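Local structure of 3-hydroxy-3-methylglutaryl-CoA lyase (Acinetobacter baumannii, 6NDS) at residues 226-231 and 268-273; 198-203 and 233-238. The protein belongs to the HMGL-like lyase family, folds as a TIM barrel, and holds a zinc ion and coenzyme A in this structure. All blocks are in the same frame, centred on the assembly; numbering follows the deposited sequence.

Contact 1. Residues 226-231 and 268-273. With ACT (acetate ion), chain D.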
ATOM      1  N   ASN A 226      -8.144   1.645   1.475  1.00 16.87           N
ATOM      2  CA  ASN A 226      -9.560   1.288   1.495  1.00 16.77           C
ATOM      3  C   ASN A 226     -10.019   0.868   2.888  1.00 14.66           C
ATOM      4  O   ASN A 226     -11.169   1.133   3.266  1.00 18.27           O
ATOM      5  CB  ASN A 226      -9.831   0.172   0.479  1.00 17.12           C
ATOM      6  CG  ASN A 226      -9.738   0.642  -0.950  1.00 15.50           C
ATOM      7  OD1 ASN A 226      -9.988   1.817  -1.261  1.00 18.29           O
ATOM      8  ND2 ASN A 226      -9.405  -0.288  -1.871  1.00 18.90           N
ATOM      9  N   VAL A 227      -9.170   0.157   3.644  1.00 16.00           N
ATOM     10  CA  VAL A 227      -9.504  -0.160   5.036  1.00 14.48           C
ATOM     11  C   VAL A 227      -9.767   1.115   5.818  1.00 19.02           C
ATOM     12  O   VAL A 227     -10.769   1.228   6.531  1.00 17.68           O
ATOM     13  CB  VAL A 227      -8.381  -0.974   5.706  1.00 16.10           C
ATOM     14  CG1 VAL A 227      -8.626  -1.054   7.231  1.00 16.93           C
ATOM     15  CG2 VAL A 227      -8.330  -2.355   5.103  1.00 18.19           C
ATOM     16  N   LEU A 228      -8.838   2.069   5.747  1.00 17.80           N
ATOM     17  CA  LEU A 228      -8.989   3.284   6.544  1.00 19.89           C
ATOM     18  C   LEU A 228     -10.213   4.080   6.101  1.00 19.73           C
ATOM     19  O   LEU A 228     -10.927   4.650   6.938  1.00 20.97           O
ATOM     20  CB  LEU A 228      -7.707   4.125   6.458  1.00 17.76           C
ATOM     21  CG  LEU A 228      -7.526   5.197   7.540  1.00 29.45           C
ATOM     22  CD1 LEU A 228      -7.614   4.581   8.925  1.00 27.61           C
ATOM     23  CD2 LEU A 228      -6.188   5.916   7.353  1.00 23.87           C
ATOM     24  N   ALA A 229     -10.488   4.120   4.793  1.00 18.13           N
ATOM     25  CA  ALA A 229     -11.686   4.809   4.315  1.00 20.85           C
ATOM     26  C   ALA A 229     -12.954   4.157   4.854  1.00 25.34           C
ATOM     27  O   ALA A 229     -13.893   4.854   5.262  1.00 23.09           O
ATOM     28  CB  ALA A 229     -11.724   4.844   2.787  1.00 22.30           C
ATOM     29  N   ALA A 230     -13.009   2.820   4.850  1.00 19.38           N
ATOM     30  CA  ALA A 230     -14.163   2.118   5.416  1.00 20.04           C
ATOM     31  C   ALA A 230     -14.282   2.371   6.917  1.00 20.13           C
ATOM     32  O   ALA A 230     -15.384   2.584   7.437  1.00 19.68           O
ATOM     33  CB  ALA A 230     -14.056   0.612   5.141  1.00 17.80           C
ATOM     34  N   TYR A 231     -13.152   2.343   7.632  1.00 18.88           N
ATOM     35  CA  TYR A 231     -13.168   2.629   9.068  1.00 19.06           C
ATOM     36  C   TYR A 231     -13.713   4.024   9.352  1.00 19.73           C
ATOM     37  O   TYR A 231     -14.471   4.223  10.316  1.00 21.63           O
ATOM     38  CB  TYR A 231     -11.752   2.485   9.634  1.00 18.57           C
ATOM     39  CG  TYR A 231     -11.673   2.645  11.145  1.00 18.10           C
ATOM     40  CD1 TYR A 231     -11.789   1.552  11.986  1.00 18.66           C
ATOM     41  CD2 TYR A 231     -11.487   3.895  11.716  1.00 22.13           C
ATOM     42  CE1 TYR A 231     -11.711   1.699  13.366  1.00 19.95           C
ATOM     43  CE2 TYR A 231     -11.419   4.052  13.086  1.00 22.85           C
ATOM     44  CZ  TYR A 231     -11.530   2.955  13.904  1.00 21.12           C
ATOM     45  OH  TYR A 231     -11.460   3.130  15.273  1.00 21.88           O
ATOM     46  N   GLU A 268      -1.764   0.063  14.988  1.00 17.88           N
ATOM     47  CA  GLU A 268      -0.944   0.313  16.165  1.00 17.71           C
ATOM     48  C   GLU A 268      -0.306   1.701  16.113  1.00 18.59           C
ATOM     49  O   GLU A 268      -0.263   2.415  17.122  1.00 21.14           O
ATOM     50  CB  GLU A 268       0.110  -0.798  16.289  1.00 19.83           C
ATOM     51  CG  GLU A 268       0.899  -0.766  17.575  1.00 20.85           C
ATOM     52  CD  GLU A 268       1.168  -2.145  18.174  1.00 20.38           C
ATOM     53  OE1 GLU A 268       0.357  -3.089  17.985  1.00 22.85           O
ATOM     54  OE2 GLU A 268       2.187  -2.258  18.877  1.00 23.62           O
ATOM     55  N   GLU A 269       0.159   2.118  14.931  1.00 18.11           N
ATOM     56  CA  GLU A 269       0.782   3.432  14.795  1.00 20.05           C
ATOM     57  C   GLU A 269      -0.234   4.569  14.866  1.00 17.25           C
ATOM     58  O   GLU A 269       0.075   5.641  15.399  1.00 21.92           O
ATOM     59  CB  GLU A 269       1.566   3.497  13.484  1.00 23.15           C
ATOM     60  CG  GLU A 269       2.802   2.609  13.497  1.00 22.47           C
ATOM     61  CD  GLU A 269       3.767   2.997  14.607  1.00 30.33           C
ATOM     62  OE1 GLU A 269       4.256   4.146  14.596  1.00 32.88           O
ATOM     63  OE2 GLU A 269       4.011   2.166  15.515  1.00 36.72           O
ATOM     64  N   ILE A 270      -1.431   4.372  14.304  1.00 19.38           N
ATOM     65  CA  ILE A 270      -2.450   5.420  14.318  1.00 19.81           C
ATOM     66  C   ILE A 270      -3.062   5.570  15.697  1.00 26.73           C
ATOM     67  O   ILE A 270      -3.417   6.682  16.107  1.00 30.66           O
ATOM     68  CB  ILE A 270      -3.531   5.096  13.269  1.00 23.11           C
ATOM     69  CG1 ILE A 270      -3.006   5.336  11.856  1.00 24.32           C
ATOM     70  CG2 ILE A 270      -4.796   5.912  13.496  1.00 30.42           C
ATOM     71  CD1 ILE A 270      -4.013   4.838  10.800  1.00 27.08           C
ATOM     72  N   GLY A 271      -3.189   4.476  16.433  1.00 21.59           N
ATOM     73  CA  GLY A 271      -3.902   4.464  17.685  1.00 23.37           C
ATOM     74  C   GLY A 271      -5.255   3.782  17.634  1.00 23.90           C
ATOM     75  O   GLY A 271      -6.056   3.967  18.565  1.00 25.17           O
ATOM     76  N   ILE A 272      -5.536   3.016  16.584  1.00 18.67           N
ATOM     77  CA  ILE A 272      -6.764   2.222  16.494  1.00 19.39           C
ATOM     78  C   ILE A 272      -6.551   0.924  17.264  1.00 18.43           C
ATOM     79  O   ILE A 272      -5.611   0.175  16.960  1.00 20.10           O
ATOM     80  CB  ILE A 272      -7.139   1.942  15.030  1.00 17.67           C
ATOM     81  CG1 ILE A 272      -7.527   3.234  14.306  1.00 21.16           C
ATOM     82  CG2 ILE A 272      -8.274   0.931  14.961  1.00 18.77           C
ATOM     83  CD1 ILE A 272      -7.788   3.033  12.828  1.00 24.43           C
ATOM     84  N   PRO A 273      -7.381   0.603  18.258  1.00 18.52           N
ATOM     85  CA  PRO A 273      -7.161  -0.640  19.011  1.00 19.16           C
ATOM     86  C   PRO A 273      -7.371  -1.875  18.141  1.00 20.82           C
ATOM     87  O   PRO A 273      -8.220  -1.890  17.245  1.00 19.01           O
ATOM     88  CB  PRO A 273      -8.210  -0.563  20.126  1.00 21.59           C
ATOM     89  CG  PRO A 273      -8.528   0.888  20.258  1.00 22.52           C
ATOM     90  CD  PRO A 273      -8.455   1.418  18.852  1.00 21.19           C
TER
HETATM   91  C   ACT D 503      -9.129   5.914  17.033  1.00 60.21           C
HETATM   92  O   ACT D 503     -10.230   5.526  16.549  1.00 58.83           O
HETATM   93  OXT ACT D 503      -8.228   6.622  16.491  1.00 68.11           O
HETATM   94  CH3 ACT D 503      -8.827   5.468  18.497  1.00 50.65           C

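Contact 2. Residues 198-203 and 233-238. With ACT (acetate ion), chain E.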
ATOM      1  N   ARG A 198     -18.915   5.194  -0.129  1.00 21.85           N
ATOM      2  CA  ARG A 198     -20.300   5.211  -0.585  1.00 25.56           C
ATOM      3  C   ARG A 198     -20.985   3.873  -0.326  1.00 25.42           C
ATOM      4  O   ARG A 198     -22.101   3.828   0.209  1.00 26.63           O
ATOM      5  CB  ARG A 198     -20.352   5.571  -2.070  1.00 28.63           C
ATOM      6  CG  ARG A 198     -21.727   5.447  -2.692  1.00 33.33           C
ATOM      7  CD  ARG A 198     -21.738   5.973  -4.126  1.00 33.41           C
ATOM      8  NE  ARG A 198     -20.906   5.176  -5.030  1.00 32.23           N
ATOM      9  CZ  ARG A 198     -19.714   5.558  -5.493  1.00 34.99           C
ATOM     10  NH1 ARG A 198     -19.195   6.729  -5.136  1.00 33.82           N
ATOM     11  NH2 ARG A 198     -19.044   4.773  -6.323  1.00 30.06           N
ATOM     12  N   ILE A 199     -20.327   2.771  -0.692  1.00 21.75           N
ATOM     13  CA  ILE A 199     -20.948   1.458  -0.547  1.00 23.81           C
ATOM     14  C   ILE A 199     -21.074   1.085   0.925  1.00 23.61           C
ATOM     15  O   ILE A 199     -22.125   0.598   1.365  1.00 24.54           O
ATOM     16  CB  ILE A 199     -20.164   0.393  -1.339  1.00 24.03           C
ATOM     17  CG1 ILE A 199     -20.362   0.597  -2.851  1.00 26.79           C
ATOM     18  CG2 ILE A 199     -20.614  -1.008  -0.922  1.00 27.14           C
ATOM     19  CD1 ILE A 199     -19.527  -0.350  -3.743  1.00 25.25           C
ATOM     20  N   VAL A 200     -20.018   1.311   1.712  1.00 21.57           N
ATOM     21  CA  VAL A 200     -20.063   0.929   3.120  1.00 21.75           C
ATOM     22  C   VAL A 200     -21.090   1.766   3.877  1.00 26.03           C
ATOM     23  O   VAL A 200     -21.827   1.242   4.725  1.00 24.76           O
ATOM     24  CB  VAL A 200     -18.668   1.034   3.757  1.00 19.87           C
ATOM     25  CG1 VAL A 200     -18.770   0.902   5.270  1.00 23.52           C
ATOM     26  CG2 VAL A 200     -17.736  -0.045   3.187  1.00 24.16           C
ATOM     27  N   SER A 201     -21.142   3.077   3.613  1.00 24.89           N
ATOM     28  CA  SER A 201     -22.160   3.905   4.256  1.00 25.34           C
ATOM     29  C   SER A 201     -23.549   3.360   3.984  1.00 27.04           C
ATOM     30  O   SER A 201     -24.389   3.301   4.889  1.00 28.02           O
ATOM     31  CB  SER A 201     -22.063   5.358   3.784  1.00 31.05           C
ATOM     32  OG  SER A 201     -20.822   5.925   4.166  1.00 36.84           O
ATOM     33  N   HIS A 202     -23.810   2.942   2.747  1.00 24.82           N
ATOM     34  CA  HIS A 202     -25.153   2.476   2.426  1.00 30.66           C
ATOM     35  C   HIS A 202     -25.441   1.137   3.093  1.00 31.85           C
ATOM     36  O   HIS A 202     -26.529   0.936   3.646  1.00 29.13           O
ATOM     37  CB  HIS A 202     -25.339   2.379   0.914  1.00 31.04           C
ATOM     38  CG  HIS A 202     -26.710   1.932   0.509  1.00 42.17           C
ATOM     39  ND1 HIS A 202     -27.787   2.791   0.447  1.00 51.90           N
ATOM     40  CD2 HIS A 202     -27.188   0.710   0.175  1.00 49.32           C
ATOM     41  CE1 HIS A 202     -28.862   2.123   0.072  1.00 49.11           C
ATOM     42  NE2 HIS A 202     -28.526   0.858  -0.101  1.00 48.49           N
ATOM     43  N   VAL A 203     -24.478   0.212   3.068  1.00 27.30           N
ATOM     44  CA  VAL A 203     -24.733  -1.089   3.672  1.00 28.48           C
ATOM     45  C   VAL A 203     -24.899  -0.951   5.182  1.00 32.17           C
ATOM     46  O   VAL A 203     -25.711  -1.660   5.786  1.00 30.59           O
ATOM     47  CB  VAL A 203     -23.629  -2.094   3.288  1.00 30.82           C
ATOM     48  CG1 VAL A 203     -23.824  -3.398   4.017  1.00 28.36           C
ATOM     49  CG2 VAL A 203     -23.667  -2.349   1.792  1.00 34.91           C
ATOM     50  N   VAL A 233     -16.000   5.661   7.932  1.00 20.69           N
ATOM     51  CA  VAL A 233     -17.457   5.730   7.855  1.00 23.94           C
ATOM     52  C   VAL A 233     -18.134   4.661   8.714  1.00 23.17           C
ATOM     53  O   VAL A 233     -19.343   4.453   8.588  1.00 25.84           O
ATOM     54  CB  VAL A 233     -17.959   5.678   6.399  1.00 29.33           C
ATOM     55  CG1 VAL A 233     -17.485   6.911   5.626  1.00 28.75           C
ATOM     56  CG2 VAL A 233     -17.518   4.397   5.695  1.00 28.70           C
ATOM     57  N   GLY A 234     -17.387   3.993   9.597  1.00 23.06           N
ATOM     58  CA  GLY A 234     -17.970   3.167  10.640  1.00 23.60           C
ATOM     59  C   GLY A 234     -17.704   1.675  10.566  1.00 21.94           C
ATOM     60  O   GLY A 234     -18.089   0.957  11.494  1.00 21.77           O
ATOM     61  N   ALA A 235     -17.054   1.173   9.518  1.00 19.99           N
ATOM     62  CA  ALA A 235     -16.798  -0.258   9.439  1.00 18.77           C
ATOM     63  C   ALA A 235     -15.692  -0.653  10.411  1.00 17.90           C
ATOM     64  O   ALA A 235     -14.766   0.122  10.679  1.00 18.81           O
ATOM     65  CB  ALA A 235     -16.399  -0.655   8.020  1.00 20.90           C
ATOM     66  N   ARG A 236     -15.802  -1.869  10.954  1.00 18.72           N
ATOM     67  CA  ARG A 236     -14.872  -2.312  11.989  1.00 18.21           C
ATOM     68  C   ARG A 236     -14.291  -3.706  11.793  1.00 17.93           C
ATOM     69  O   ARG A 236     -13.239  -3.989  12.376  1.00 20.99           O
ATOM     70  CB  ARG A 236     -15.548  -2.253  13.373  1.00 19.49           C
ATOM     71  CG  ARG A 236     -15.956  -0.840  13.797  1.00 22.07           C
ATOM     72  CD  ARG A 236     -14.713  -0.000  14.085  1.00 20.19           C
ATOM     73  NE  ARG A 236     -15.008   1.338  14.600  1.00 19.98           N
ATOM     74  CZ  ARG A 236     -15.122   2.431  13.842  1.00 20.81           C
ATOM     75  NH1 ARG A 236     -15.000   2.343  12.520  1.00 19.78           N
ATOM     76  NH2 ARG A 236     -15.360   3.618  14.399  1.00 22.64           N
ATOM     77  N   ARG A 237     -14.903  -4.581  10.993  1.00 16.76           N
ATOM     78  CA  ARG A 237     -14.416  -5.950  10.822  1.00 18.12           C
ATOM     79  C   ARG A 237     -13.731  -6.088   9.469  1.00 18.33           C
ATOM     80  O   ARG A 237     -14.330  -5.762   8.440  1.00 17.65           O
ATOM     81  CB  ARG A 237     -15.567  -6.954  10.925  1.00 18.52           C
ATOM     82  CG  ARG A 237     -16.284  -6.968  12.302  1.00 18.66           C
ATOM     83  CD  ARG A 237     -17.542  -7.856  12.341  1.00 21.26           C
ATOM     84  NE  ARG A 237     -17.244  -9.216  11.905  1.00 19.97           N
ATOM     85  CZ  ARG A 237     -18.140 -10.167  11.693  1.00 21.77           C
ATOM     86  NH1 ARG A 237     -19.431  -9.952  11.922  1.00 23.91           N
ATOM     87  NH2 ARG A 237     -17.736 -11.357  11.260  1.00 19.52           N
ATOM     88  N   PHE A 238     -12.480  -6.579   9.468  1.00 16.18           N
ATOM     89  CA  PHE A 238     -11.687  -6.634   8.238  1.00 15.47           C
ATOM     90  C   PHE A 238     -10.942  -7.955   8.148  1.00 16.77           C
ATOM     91  O   PHE A 238     -10.287  -8.360   9.111  1.00 16.45           O
ATOM     92  CB  PHE A 238     -10.679  -5.471   8.162  1.00 15.10           C
ATOM     93  CG  PHE A 238     -11.329  -4.122   8.094  1.00 16.23           C
ATOM     94  CD1 PHE A 238     -11.607  -3.541   6.869  1.00 15.91           C
ATOM     95  CD2 PHE A 238     -11.687  -3.449   9.258  1.00 16.77           C
ATOM     96  CE1 PHE A 238     -12.218  -2.293   6.795  1.00 16.97           C
ATOM     97  CE2 PHE A 238     -12.289  -2.201   9.207  1.00 17.31           C
ATOM     98  CZ  PHE A 238     -12.556  -1.612   7.976  1.00 18.17           C
TER
HETATM   99  C   ACT E 504     -16.098   6.925  -7.359  1.00 57.15           C
HETATM  100  O   ACT E 504     -16.051   5.679  -7.570  1.00 50.71           O
HETATM  101  OXT ACT E 504     -17.110   7.665  -7.193  1.00 58.22           O
HETATM  102  CH3 ACT E 504     -14.730   7.666  -7.292  1.00 47.53           C

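Contact 1. Residues 226-231 and 268-273
Ile272 sets its terminal CD1 over the phenol ring of Tyr231, a CH-pi contact at the centre of the meeting. CD1 stands 3.8 Å from the centroid of the Tyr231 ring and 13° off its normal, almost straight above the centre. With CG of Tyr231 anti to the backbone N (chi1 -175°), the ring leaves helix 223-232 and faces the oncoming isoleucine. The second branch, CG2 of Ile272, lies nearer the rim, 3.9 Å from Tyr231 CE1. The guanidinium of Arg236 takes the opposite face as a cation-pi partner, so the ring is sandwiched between a methyl group and a positive charge.

Purely aliphatic packing continues beside the ring. Leu228 and Ile270 meet tip to tip, CD1 of Leu228 being 4.1 Å from CD1 of Ile270. Long branched chains suit the place, because even the closest CA atoms, those of Tyr231 and Ile272, are 9.8 Å apart.

The hydroxyl of Tyr231 hydrogen-bonds Asp14 O. An acetate ion, probably from the crystallisation liquor, lies at the ring edge, its O 3.0 Å from Tyr231 OH and competing for the same proton. Gly271, with phi at 106°, ends helix 260-270; a CB there would press on the carbonyl O of Ile270, so glycine suits the turn that presents Ile272.

The contact joins helix 223-232 to the end of helix 260-270 and the loop after it, outside the barrel. Val227 packs inward on Phe216 of strand 212-216, Ile272 touches Leu16, and Leu228 and Ile270 meet Thr225 and Val194 of the second subunit.

Contact 2. Residues 198-203 and 233-238
Arg236 NH1 holds two carbonyls at once: Ala235 O at 2.9 Å, with an N-H...O angle of 157°, and Tyr231 O. The Ala235 carbonyl receives it from above its plane, 54° out, whereas the acceptor lies almost within the plane of the guanidinium. These bonds tie the arginine across the turn from which the Ala235 methyl reaches helix 193-203.

There the contact is apolar. Val200 CG1 is the centre of it, 3.7 Å from Val233 CG2 and 4.0 Å from Ala235 CB, and the two valines cross obliquely. CG1 is anti to the backbone N of Val200 (chi1 169°), the branch that reaches out from the helix. Short, compact side chains fit a place where the backbones run close, and Leu214 of strand 212-216 backs both Val200 and Ala235.

At the outer margin Ser201 OG rests 3.6 Å from Val233 CB; its polar need is met by Lys197 O, one turn back in its own helix. Further out, Arg198 NH1 bonds OXT of an acetate ion, probably from the crystallisation liquor, at 3.1 Å; NH2, only weakly bonded to the acetate, forms a salt bridge with Glu164.

Gly234, with positive phi, is the C-prime residue of a Schellman motif: Ala235 N bonds Ala230 O, and Gly234 N bonds Tyr231 O. Glycine suits it, since a CB would jam against Val233 O. The motif ends helix 223-232 and starts the chain towards strand 237-240, the helix-to-strand connection expected in a TIM barrel.

In the fold
The centres of the two contacts lie about 13 Å apart, on the same side of the chain's centre. Along the chain their segments alternate: 198-203, 226-231, 233-238, then 268-273. Helix 223-232 is the hub, since segment 226-231 lies on it and segment 233-238 carries the chain away from its end into strand 237-240. Phe238, on that strand, packs against Val227 and Ala230 of the helix. Contact 1 links helix 223-232 with the end of helix 260-270, and contact 2 links helix 193-203 with the turn that follows helix 223-232. The zinc ligands His215 and His217 belong to strand 212-216 and the residue just beyond it, in the same part of the barrel.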